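Local structure of uncharacterized protein MG376 homolog (Mycoplasma pneumoniae, 2HQL) at residues N9-I17 with Y67-R77; V49-L60 with T89-F97. The protein probably binds single-stranded DNA through an OB fold, and forms a dimer of two identical subunits. All coordinates share one frame; numbering follows the deposited sequence.

Interaction 1 of 2, residues N9-I17 with Y67-R77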
loop_
_atom_site.group_PDB
_atom_site.type_symbol
_atom_site.label_atom_id
_atom_site.label_comp_id
_atom_site.label_asym_id
_atom_site.label_seq_id
_atom_site.Cartn_x
_atom_site.Cartn_y
_atom_site.Cartn_z
ATOM N N ASN A 9 -10.139 0.234 2.636
ATOM C CA ASN A 9 -8.872 -0.407 2.307
ATOM C C ASN A 9 -8.921 -1.103 0.950
ATOM O O ASN A 9 -9.257 -2.286 0.868
ATOM C CB ASN A 9 -8.481 -1.437 3.377
ATOM C CG ASN A 9 -7.021 -1.850 3.277
ATOM O OD1 ASN A 9 -6.453 -1.904 2.190
ATOM N ND2 ASN A 9 -6.412 -2.150 4.412
ATOM N N ARG A 10 -8.587 -0.363 -0.105
ATOM C CA ARG A 10 -8.559 -0.911 -1.457
ATOM C C ARG A 10 -7.313 -0.409 -2.202
ATOM O O ARG A 10 -6.938 0.761 -2.094
ATOM C CB ARG A 10 -9.838 -0.534 -2.201
ATOM C CG ARG A 10 -11.059 -1.155 -1.561
ATOM C CD ARG A 10 -12.314 -1.014 -2.385
ATOM N NE ARG A 10 -12.159 -1.540 -3.738
ATOM C CZ ARG A 10 -13.174 -1.729 -4.576
ATOM N NH1 ARG A 10 -14.409 -1.444 -4.188
ATOM N NH2 ARG A 10 -12.955 -2.172 -5.808
ATOM N N VAL A 11 -6.667 -1.314 -2.935
ATOM C CA VAL A 11 -5.450 -1.006 -3.685
ATOM C C VAL A 11 -5.554 -1.555 -5.103
ATOM O O VAL A 11 -6.041 -2.661 -5.299
ATOM C CB VAL A 11 -4.216 -1.686 -3.035
ATOM C CG1 VAL A 11 -2.927 -1.203 -3.683
ATOM C CG2 VAL A 11 -4.214 -1.431 -1.547
ATOM N N PHE A 12 -5.095 -0.781 -6.080
ATOM C CA PHE A 12 -5.073 -1.199 -7.480
ATOM C C PHE A 12 -3.632 -0.981 -7.920
ATOM O O PHE A 12 -3.094 0.125 -7.808
ATOM C CB PHE A 12 -6.022 -0.345 -8.310
ATOM C CG PHE A 12 -7.451 -0.516 -7.927
ATOM C CD1 PHE A 12 -8.276 -1.369 -8.650
ATOM C CD2 PHE A 12 -7.971 0.152 -6.823
ATOM C CE1 PHE A 12 -9.592 -1.559 -8.280
ATOM C CE2 PHE A 12 -9.295 -0.032 -6.438
ATOM C CZ PHE A 12 -10.109 -0.889 -7.170
ATOM N N LEU A 13 -2.999 -2.028 -8.424
ATOM C CA LEU A 13 -1.604 -1.904 -8.792
ATOM C C LEU A 13 -1.214 -2.851 -9.904
ATOM O O LEU A 13 -1.843 -3.883 -10.094
ATOM C CB LEU A 13 -0.755 -2.198 -7.558
ATOM C CG LEU A 13 0.746 -1.947 -7.517
ATOM C CD1 LEU A 13 1.043 -0.450 -7.560
ATOM C CD2 LEU A 13 1.276 -2.563 -6.231
ATOM N N GLU A 14 -0.153 -2.495 -10.620
ATOM C CA GLU A 14 0.362 -3.298 -11.721
ATOM C C GLU A 14 1.883 -3.236 -11.777
ATOM O O GLU A 14 2.481 -2.202 -11.510
ATOM C CB GLU A 14 -0.196 -2.793 -13.053
ATOM C CG GLU A 14 0.685 -3.180 -14.228
ATOM C CD GLU A 14 0.266 -2.546 -15.531
ATOM O OE1 GLU A 14 -0.341 -1.452 -15.509
ATOM O OE2 GLU A 14 0.569 -3.142 -16.585
ATOM N N GLY A 15 2.508 -4.348 -12.133
ATOM C CA GLY A 15 3.952 -4.367 -12.242
ATOM C C GLY A 15 4.423 -5.629 -12.924
ATOM O O GLY A 15 3.615 -6.456 -13.349
ATOM N N GLU A 16 5.738 -5.779 -13.027
ATOM C CA GLU A 16 6.335 -6.951 -13.651
ATOM C C GLU A 16 6.703 -7.987 -12.593
ATOM O O GLU A 16 7.403 -7.680 -11.632
ATOM C CB GLU A 16 7.584 -6.537 -14.449
ATOM C CG GLU A 16 8.618 -7.653 -14.708
ATOM C CD GLU A 16 8.452 -8.365 -16.041
ATOM O OE1 GLU A 16 8.617 -7.712 -17.092
ATOM O OE2 GLU A 16 8.166 -9.584 -16.039
ATOM N N ILE A 17 6.221 -9.213 -12.773
ATOM C CA ILE A 17 6.510 -10.308 -11.854
ATOM C C ILE A 17 8.023 -10.534 -11.801
ATOM O O ILE A 17 8.663 -10.788 -12.831
ATOM C CB ILE A 17 5.816 -11.602 -12.326
ATOM C CG1 ILE A 17 4.323 -11.325 -12.544
ATOM C CG2 ILE A 17 6.053 -12.721 -11.316
ATOM C CD1 ILE A 17 3.516 -12.500 -13.086
ATOM N N TYR A 67 2.265 -14.892 -17.951
ATOM C CA TYR A 67 2.482 -13.469 -18.218
ATOM C C TYR A 67 3.654 -12.916 -17.417
ATOM O O TYR A 67 4.051 -13.497 -16.413
ATOM C CB TYR A 67 1.243 -12.666 -17.845
ATOM C CG TYR A 67 -0.033 -13.119 -18.508
ATOM C CD1 TYR A 67 -0.234 -12.950 -19.872
ATOM C CD2 TYR A 67 -1.074 -13.656 -17.750
ATOM C CE1 TYR A 67 -1.440 -13.293 -20.462
ATOM C CE2 TYR A 67 -2.286 -13.998 -18.334
ATOM C CZ TYR A 67 -2.460 -13.809 -19.684
ATOM O OH TYR A 67 -3.670 -14.107 -20.257
ATOM N N LYS A 68 4.193 -11.784 -17.862
ATOM C CA LYS A 68 5.312 -11.136 -17.181
ATOM C C LYS A 68 4.792 -10.053 -16.236
ATOM O O LYS A 68 5.295 -9.899 -15.119
ATOM C CB LYS A 68 6.276 -10.512 -18.192
ATOM C CG LYS A 68 6.920 -11.506 -19.135
ATOM C CD LYS A 68 7.977 -10.834 -20.009
ATOM C CE LYS A 68 8.573 -11.821 -21.025
ATOM N NZ LYS A 68 9.729 -11.271 -21.815
ATOM N N THR A 69 3.791 -9.302 -16.691
ATOM C CA THR A 69 3.208 -8.250 -15.867
ATOM C C THR A 69 1.895 -8.770 -15.307
ATOM O O THR A 69 1.393 -9.806 -15.743
ATOM C CB THR A 69 2.895 -6.954 -16.668
ATOM O OG1 THR A 69 1.684 -7.128 -17.412
ATOM C CG2 THR A 69 4.030 -6.617 -17.619
ATOM N N ILE A 70 1.353 -8.053 -14.331
ATOM C CA ILE A 70 0.086 -8.425 -13.731
ATOM C C ILE A 70 -0.498 -7.188 -13.071
ATOM O O ILE A 70 0.240 -6.365 -12.530
ATOM C CB ILE A 70 0.248 -9.542 -12.667
ATOM C CG1 ILE A 70 -1.143 -9.971 -12.165
ATOM C CG2 ILE A 70 1.124 -9.042 -11.508
ATOM C CD1 ILE A 70 -1.162 -11.176 -11.255
ATOM N N SER A 71 -1.822 -7.052 -13.148
ATOM C CA SER A 71 -2.539 -5.926 -12.547
ATOM C C SER A 71 -3.536 -6.546 -11.602
ATOM O O SER A 71 -4.113 -7.576 -11.925
ATOM C CB SER A 71 -3.306 -5.122 -13.607
ATOM O OG SER A 71 -2.441 -4.632 -14.617
ATOM N N ILE A 72 -3.751 -5.937 -10.441
ATOM C CA ILE A 72 -4.710 -6.489 -9.488
ATOM C C ILE A 72 -5.497 -5.433 -8.724
ATOM O O ILE A 72 -5.310 -4.227 -8.898
ATOM C CB ILE A 72 -4.020 -7.368 -8.389
ATOM C CG1 ILE A 72 -3.062 -6.498 -7.561
ATOM C CG2 ILE A 72 -3.283 -8.558 -9.013
ATOM C CD1 ILE A 72 -2.692 -7.099 -6.221
ATOM N N GLU A 73 -6.389 -5.937 -7.875
ATOM C CA GLU A 73 -7.185 -5.139 -6.957
ATOM C C GLU A 73 -6.890 -5.864 -5.646
ATOM O O GLU A 73 -6.985 -7.085 -5.580
ATOM C CB GLU A 73 -8.676 -5.226 -7.273
ATOM C CG GLU A 73 -9.491 -4.125 -6.600
ATOM C CD GLU A 73 -10.348 -4.609 -5.446
ATOM O OE1 GLU A 73 -11.175 -5.511 -5.686
ATOM O OE2 GLU A 73 -10.208 -4.085 -4.310
ATOM N N GLY A 74 -6.509 -5.142 -4.606
ATOM C CA GLY A 74 -6.210 -5.838 -3.374
ATOM C C GLY A 74 -6.399 -5.012 -2.132
ATOM O O GLY A 74 -6.900 -3.886 -2.183
ATOM N N ILE A 75 -5.979 -5.582 -1.008
ATOM C CA ILE A 75 -6.100 -4.932 0.289
ATOM C C ILE A 75 -4.713 -4.774 0.914
ATOM O O ILE A 75 -3.965 -5.739 1.067
ATOM C CB ILE A 75 -7.007 -5.768 1.212
ATOM C CG1 ILE A 75 -8.297 -6.141 0.471
ATOM C CG2 ILE A 75 -7.367 -4.984 2.433
ATOM C CD1 ILE A 75 -9.212 -7.082 1.239
ATOM N N LEU A 76 -4.366 -3.547 1.272
ATOM C CA LEU A 76 -3.062 -3.297 1.868
ATOM C C LEU A 76 -2.964 -3.805 3.313
ATOM O O LEU A 76 -3.711 -3.370 4.194
ATOM C CB LEU A 76 -2.753 -1.803 1.799
ATOM C CG LEU A 76 -1.278 -1.410 1.850
ATOM C CD1 LEU A 76 -0.500 -2.137 0.763
ATOM C CD2 LEU A 76 -1.160 0.079 1.668
ATOM N N ARG A 77 -2.035 -4.743 3.534
ATOM C CA ARG A 77 -1.773 -5.357 4.842
ATOM C C ARG A 77 -0.326 -5.098 5.252
ATOM O O ARG A 77 0.458 -4.569 4.477
ATOM C CB ARG A 77 -1.969 -6.881 4.774
ATOM C CG ARG A 77 -3.271 -7.343 4.170
ATOM C CD ARG A 77 -4.443 -6.799 4.952
ATOM N NE ARG A 77 -5.663 -7.550 4.684
ATOM C CZ ARG A 77 -6.842 -7.258 5.216
ATOM N NH1 ARG A 77 -6.957 -6.229 6.036
ATOM N NH2 ARG A 77 -7.901 -8.005 4.941
#
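With its CG swung anti to the backbone N (chi1 -165°), Asn9 carries its amide across to Leu76, and the same choice at Glu73 (chi1 -164°), followed by a bend at chi2, sets its carboxylate beside Arg10. These groups lie at one end of an antiparallel ladder in which the first and fourth strands of the OB fold pair and so close its curled sheet. Val11, Leu13 and Gly15 exchange backbone bonds in both directions with Gly74, Ile72 and Ile70, and Ile17 N adds a last bond to Lys68 O (2.6 Å). Phe12, Glu14, Glu73 and Ser71 share the outer face; on the inner one, Leu13, Ile70 and Ile72 are buried, as branched aliphatic residues suit a barrel interior. Ile17 lays CG1 4.1 Å from Ile70 CG2. The Arg10 NE to Glu73 OE2 salt bridge is long and weak as a hydrogen bond (3.3 Å), its flat groups turned 50° apart. Residues 9-13 also pair with a strand of the second subunit, continuing the sheet. Asn9 mimics a backbone peptide group: OD1 accepts from Leu76 N at 2.8 Å, while ND2 gives a straighter bond to Leu76 O at 3.0 Å, nearly in its own amide plane.

Interaction 2 of 2, residues V49-L60 with T89-F97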
loop_
_atom_site.group_PDB
_atom_site.type_symbol
_atom_site.label_atom_id
_atom_site.label_comp_id
_atom_site.label_asym_id
_atom_site.label_seq_id
_atom_site.Cartn_x
_atom_site.Cartn_y
_atom_site.Cartn_z
ATOM N N VAL A 49 5.302 -6.728 -2.639
ATOM C CA VAL A 49 5.055 -8.139 -2.417
ATOM C C VAL A 49 3.553 -8.309 -2.330
ATOM O O VAL A 49 2.883 -7.645 -1.551
ATOM C CB VAL A 49 5.700 -8.646 -1.117
ATOM C CG1 VAL A 49 5.368 -10.109 -0.916
ATOM C CG2 VAL A 49 7.203 -8.450 -1.166
ATOM N N ILE A 50 3.026 -9.191 -3.161
ATOM C CA ILE A 50 1.603 -9.453 -3.186
ATOM C C ILE A 50 1.408 -10.942 -2.943
ATOM O O ILE A 50 2.343 -11.727 -3.101
ATOM C CB ILE A 50 1.005 -9.053 -4.556
ATOM C CG1 ILE A 50 1.648 -9.870 -5.677
ATOM C CG2 ILE A 50 1.269 -7.576 -4.826
ATOM C CD1 ILE A 50 1.014 -9.640 -7.027
ATOM N N TYR A 51 0.207 -11.333 -2.530
ATOM C CA TYR A 51 -0.072 -12.749 -2.294
ATOM C C TYR A 51 -1.538 -13.065 -2.527
ATOM O O TYR A 51 -2.338 -12.164 -2.763
ATOM C CB TYR A 51 0.315 -13.180 -0.870
ATOM C CG TYR A 51 -0.522 -12.589 0.243
ATOM C CD1 TYR A 51 -0.185 -11.364 0.820
ATOM C CD2 TYR A 51 -1.651 -13.255 0.723
ATOM C CE1 TYR A 51 -0.955 -10.814 1.854
ATOM C CE2 TYR A 51 -2.430 -12.713 1.756
ATOM C CZ TYR A 51 -2.074 -11.490 2.315
ATOM O OH TYR A 51 -2.832 -10.940 3.324
ATOM N N ALA A 52 -1.872 -14.353 -2.467
ATOM C CA ALA A 52 -3.239 -14.822 -2.656
ATOM C C ALA A 52 -3.432 -16.171 -1.973
ATOM O O ALA A 52 -2.481 -16.923 -1.770
ATOM C CB ALA A 52 -3.552 -14.941 -4.136
ATOM N N ASN A 53 -4.676 -16.465 -1.622
ATOM C CA ASN A 53 -5.030 -17.716 -0.965
ATOM C C ASN A 53 -6.066 -18.502 -1.776
ATOM O O ASN A 53 -6.643 -17.977 -2.734
ATOM C CB ASN A 53 -5.590 -17.422 0.424
ATOM C CG ASN A 53 -4.525 -16.980 1.392
ATOM O OD1 ASN A 53 -3.807 -17.804 1.959
ATOM N ND2 ASN A 53 -4.406 -15.678 1.580
ATOM N N GLY A 54 -6.270 -19.759 -1.390
ATOM C CA GLY A 54 -7.243 -20.623 -2.037
ATOM C C GLY A 54 -7.150 -20.791 -3.540
ATOM O O GLY A 54 -6.073 -21.014 -4.087
ATOM N N GLN A 55 -8.295 -20.714 -4.208
ATOM C CA GLN A 55 -8.326 -20.844 -5.656
ATOM C C GLN A 55 -7.416 -19.817 -6.313
ATOM O O GLN A 55 -6.597 -20.155 -7.174
ATOM C CB GLN A 55 -9.743 -20.640 -6.194
ATOM C CG GLN A 55 -10.723 -21.755 -5.863
ATOM C CD GLN A 55 -11.851 -21.862 -6.882
ATOM O OE1 GLN A 55 -12.806 -22.613 -6.685
ATOM N NE2 GLN A 55 -11.737 -21.115 -7.981
ATOM N N LEU A 56 -7.573 -18.562 -5.897
ATOM C CA LEU A 56 -6.810 -17.442 -6.443
ATOM C C LEU A 56 -5.285 -17.556 -6.310
ATOM O O LEU A 56 -4.554 -16.870 -7.019
ATOM C CB LEU A 56 -7.314 -16.136 -5.819
ATOM C CG LEU A 56 -6.867 -14.784 -6.394
ATOM C CD1 LEU A 56 -7.039 -14.760 -7.898
ATOM C CD2 LEU A 56 -7.688 -13.675 -5.746
ATOM N N ALA A 57 -4.807 -18.417 -5.413
ATOM C CA ALA A 57 -3.365 -18.614 -5.255
ATOM C C ALA A 57 -2.889 -19.401 -6.467
ATOM O O ALA A 57 -1.815 -19.160 -7.012
ATOM C CB ALA A 57 -3.064 -19.395 -3.979
ATOM N N TYR A 58 -3.722 -20.342 -6.887
ATOM C CA TYR A 58 -3.440 -21.183 -8.035
ATOM C C TYR A 58 -3.621 -20.447 -9.356
ATOM O O TYR A 58 -3.000 -20.806 -10.361
ATOM C CB TYR A 58 -4.323 -22.415 -7.971
ATOM C CG TYR A 58 -3.833 -23.393 -6.944
ATOM C CD1 TYR A 58 -2.719 -24.194 -7.204
ATOM C CD2 TYR A 58 -4.458 -23.508 -5.706
ATOM C CE1 TYR A 58 -2.241 -25.092 -6.259
ATOM C CE2 TYR A 58 -3.986 -24.401 -4.748
ATOM C CZ TYR A 58 -2.877 -25.193 -5.032
ATOM O OH TYR A 58 -2.409 -26.098 -4.101
ATOM N N GLU A 59 -4.480 -19.429 -9.349
ATOM C CA GLU A 59 -4.695 -18.592 -10.525
ATOM C C GLU A 59 -3.435 -17.740 -10.667
ATOM O O GLU A 59 -2.904 -17.548 -11.763
ATOM C CB GLU A 59 -5.875 -17.649 -10.315
ATOM C CG GLU A 59 -7.229 -18.306 -10.198
ATOM C CD GLU A 59 -8.321 -17.297 -9.891
ATOM O OE1 GLU A 59 -8.428 -16.295 -10.642
ATOM O OE2 GLU A 59 -9.069 -17.499 -8.903
ATOM N N LEU A 60 -2.967 -17.235 -9.529
ATOM C CA LEU A 60 -1.781 -16.394 -9.478
ATOM C C LEU A 60 -0.560 -17.130 -10.033
ATOM O O LEU A 60 0.155 -16.612 -10.901
ATOM C CB LEU A 60 -1.541 -15.939 -8.028
ATOM C CG LEU A 60 -0.462 -14.884 -7.735
ATOM C CD1 LEU A 60 -0.595 -13.717 -8.717
ATOM C CD2 LEU A 60 -0.598 -14.400 -6.282
ATOM N N THR A 89 4.993 -3.977 4.394
ATOM C CA THR A 89 3.731 -3.970 3.648
ATOM C C THR A 89 3.580 -5.078 2.587
ATOM O O THR A 89 4.521 -5.395 1.849
ATOM C CB THR A 89 3.542 -2.615 2.953
ATOM O OG1 THR A 89 3.323 -1.611 3.945
ATOM C CG2 THR A 89 2.367 -2.644 2.005
ATOM N N THR A 90 2.386 -5.662 2.525
ATOM C CA THR A 90 2.059 -6.702 1.541
ATOM C C THR A 90 0.642 -6.442 1.044
ATOM O O THR A 90 -0.173 -5.864 1.763
ATOM C CB THR A 90 2.077 -8.142 2.141
ATOM O OG1 THR A 90 1.098 -8.249 3.184
ATOM C CG2 THR A 90 3.442 -8.480 2.696
ATOM N N ILE A 91 0.345 -6.855 -0.183
ATOM C CA ILE A 91 -0.997 -6.661 -0.708
ATOM C C ILE A 91 -1.717 -7.982 -0.866
ATOM O O ILE A 91 -1.267 -8.852 -1.599
ATOM C CB ILE A 91 -1.022 -5.973 -2.093
ATOM C CG1 ILE A 91 -0.213 -4.665 -2.061
ATOM C CG2 ILE A 91 -2.477 -5.689 -2.497
ATOM C CD1 ILE A 91 1.282 -4.865 -2.235
ATOM N N GLU A 92 -2.843 -8.108 -0.165
ATOM C CA GLU A 92 -3.692 -9.289 -0.216
ATOM C C GLU A 92 -4.530 -9.171 -1.483
ATOM O O GLU A 92 -5.429 -8.335 -1.574
ATOM C CB GLU A 92 -4.610 -9.324 1.003
ATOM C CG GLU A 92 -5.383 -10.616 1.152
ATOM C CD GLU A 92 -6.434 -10.513 2.215
ATOM O OE1 GLU A 92 -6.276 -9.639 3.089
ATOM O OE2 GLU A 92 -7.405 -11.300 2.188
ATOM N N ILE A 93 -4.229 -10.005 -2.463
ATOM C CA ILE A 93 -4.943 -9.974 -3.726
ATOM C C ILE A 93 -6.410 -10.362 -3.594
ATOM O O ILE A 93 -6.747 -11.381 -2.988
ATOM C CB ILE A 93 -4.242 -10.888 -4.755
ATOM C CG1 ILE A 93 -2.864 -10.301 -5.102
ATOM C CG2 ILE A 93 -5.127 -11.085 -5.987
ATOM C CD1 ILE A 93 -1.984 -11.231 -5.898
ATOM N N VAL A 94 -7.280 -9.528 -4.155
ATOM C CA VAL A 94 -8.716 -9.763 -4.135
ATOM C C VAL A 94 -9.129 -10.113 -5.548
ATOM O O VAL A 94 -9.984 -10.970 -5.767
ATOM C CB VAL A 94 -9.502 -8.500 -3.689
ATOM C CG1 VAL A 94 -10.965 -8.652 -4.038
ATOM C CG2 VAL A 94 -9.363 -8.289 -2.184
ATOM N N LYS A 95 -8.498 -9.463 -6.516
ATOM C CA LYS A 95 -8.838 -9.704 -7.904
ATOM C C LYS A 95 -7.678 -9.525 -8.892
ATOM O O LYS A 95 -6.875 -8.594 -8.786
ATOM C CB LYS A 95 -10.002 -8.783 -8.277
ATOM C CG LYS A 95 -10.669 -9.119 -9.587
ATOM C CD LYS A 95 -11.924 -8.299 -9.798
ATOM C CE LYS A 95 -12.586 -8.678 -11.101
ATOM N NZ LYS A 95 -11.649 -8.476 -12.243
ATOM N N ILE A 96 -7.591 -10.439 -9.852
ATOM C CA ILE A 96 -6.566 -10.374 -10.884
ATOM C C ILE A 96 -7.256 -9.956 -12.169
ATOM O O ILE A 96 -8.336 -10.457 -12.496
ATOM C CB ILE A 96 -5.889 -11.738 -11.128
ATOM C CG1 ILE A 96 -5.175 -12.205 -9.860
ATOM C CG2 ILE A 96 -4.891 -11.619 -12.273
ATOM C CD1 ILE A 96 -4.474 -13.533 -10.025
ATOM N N PHE A 97 -6.639 -9.039 -12.901
ATOM C CA PHE A 97 -7.229 -8.566 -14.145
ATOM C C PHE A 97 -6.589 -9.197 -15.385
ATOM O O PHE A 97 -5.488 -9.762 -15.326
ATOM C CB PHE A 97 -7.112 -7.039 -14.231
ATOM C CG PHE A 97 -7.792 -6.304 -13.096
ATOM C CD1 PHE A 97 -9.179 -6.353 -12.943
ATOM C CD2 PHE A 97 -7.044 -5.547 -12.192
ATOM C CE1 PHE A 97 -9.809 -5.660 -11.915
ATOM C CE2 PHE A 97 -7.671 -4.848 -11.157
ATOM C CZ PHE A 97 -9.057 -4.905 -11.020
HETATM O O HOH W 1 5.113 -4.686 -0.533
HETATM O O HOH W 2 -6.449 -13.786 -2.111
HETATM O O HOH W 3 -9.245 -12.935 -10.330
#
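The parallel pairing of the third and fifth strands of the OB fold, together with the helix that follows the third strand and packs at the end of the curled sheet, makes up this contact. Three backbone bonds join the strands: Ile91 N to Val49 O, Tyr51 N to Ile91 O, and Ile93 N to Tyr51 O (2.9 Å). Where direct pairing stops, water takes over: one molecule links Val49 N with Thr89 O, and another links Asn53 N with Ile93 O.

Between sheet and helix, Ile93 is the hub. Its CG1 stands anti to the carbonyl carbon (chi1 -67°), which sends CD1 toward Ile50 CD1 (3.6 Å) and Leu60 CD2 (3.5 Å, a tight fit), while its CG2 meets Leu56 CD2 at 3.7 Å. Ile96 continues this seam, its CD1 lying 3.6 Å from Leu56 CD1, with the two side chains running antiparallel alongside each other. Leucines suit the helix here because their forked ends reach between the beta-branched residues of the strand.

On the other face, chi1 of 68° at Tyr51 lays the ring across the neighbouring strand. Glu92 CA sits over one ring face, 3.9 Å from the centroid in a CH-pi contact, and Thr90 OG1 lies at the ring edge. The Glu92 carboxylate is bound by Arg77. The chemistry thus differs by side: hydrocarbon packing joins helix to strand within, while outside an aromatic ring shields the aliphatic part of an acid and leaves its charged end to an arginine.

Interactions 1 and 2 are the joints of one curled sheet on the two sides of the pairing between strands 86-96 and 69-81; their centres lie 8 Å apart. Interaction 1 lies nearer the middle of the chain and is held mainly by a long antiparallel backbone ladder, supplemented by polar side chains at the end near Asn9. Interaction 2 has fewer strand bonds and relies more on aliphatic packing, because it also brings helix 54-64 against the sheet. Both mix buried aliphatic residues with exposed polar ones. They meet directly where Arg77 NE forms a salt bridge with Glu92 OE1 (2.7 Å), and the dimer interface draws far more on interaction 1.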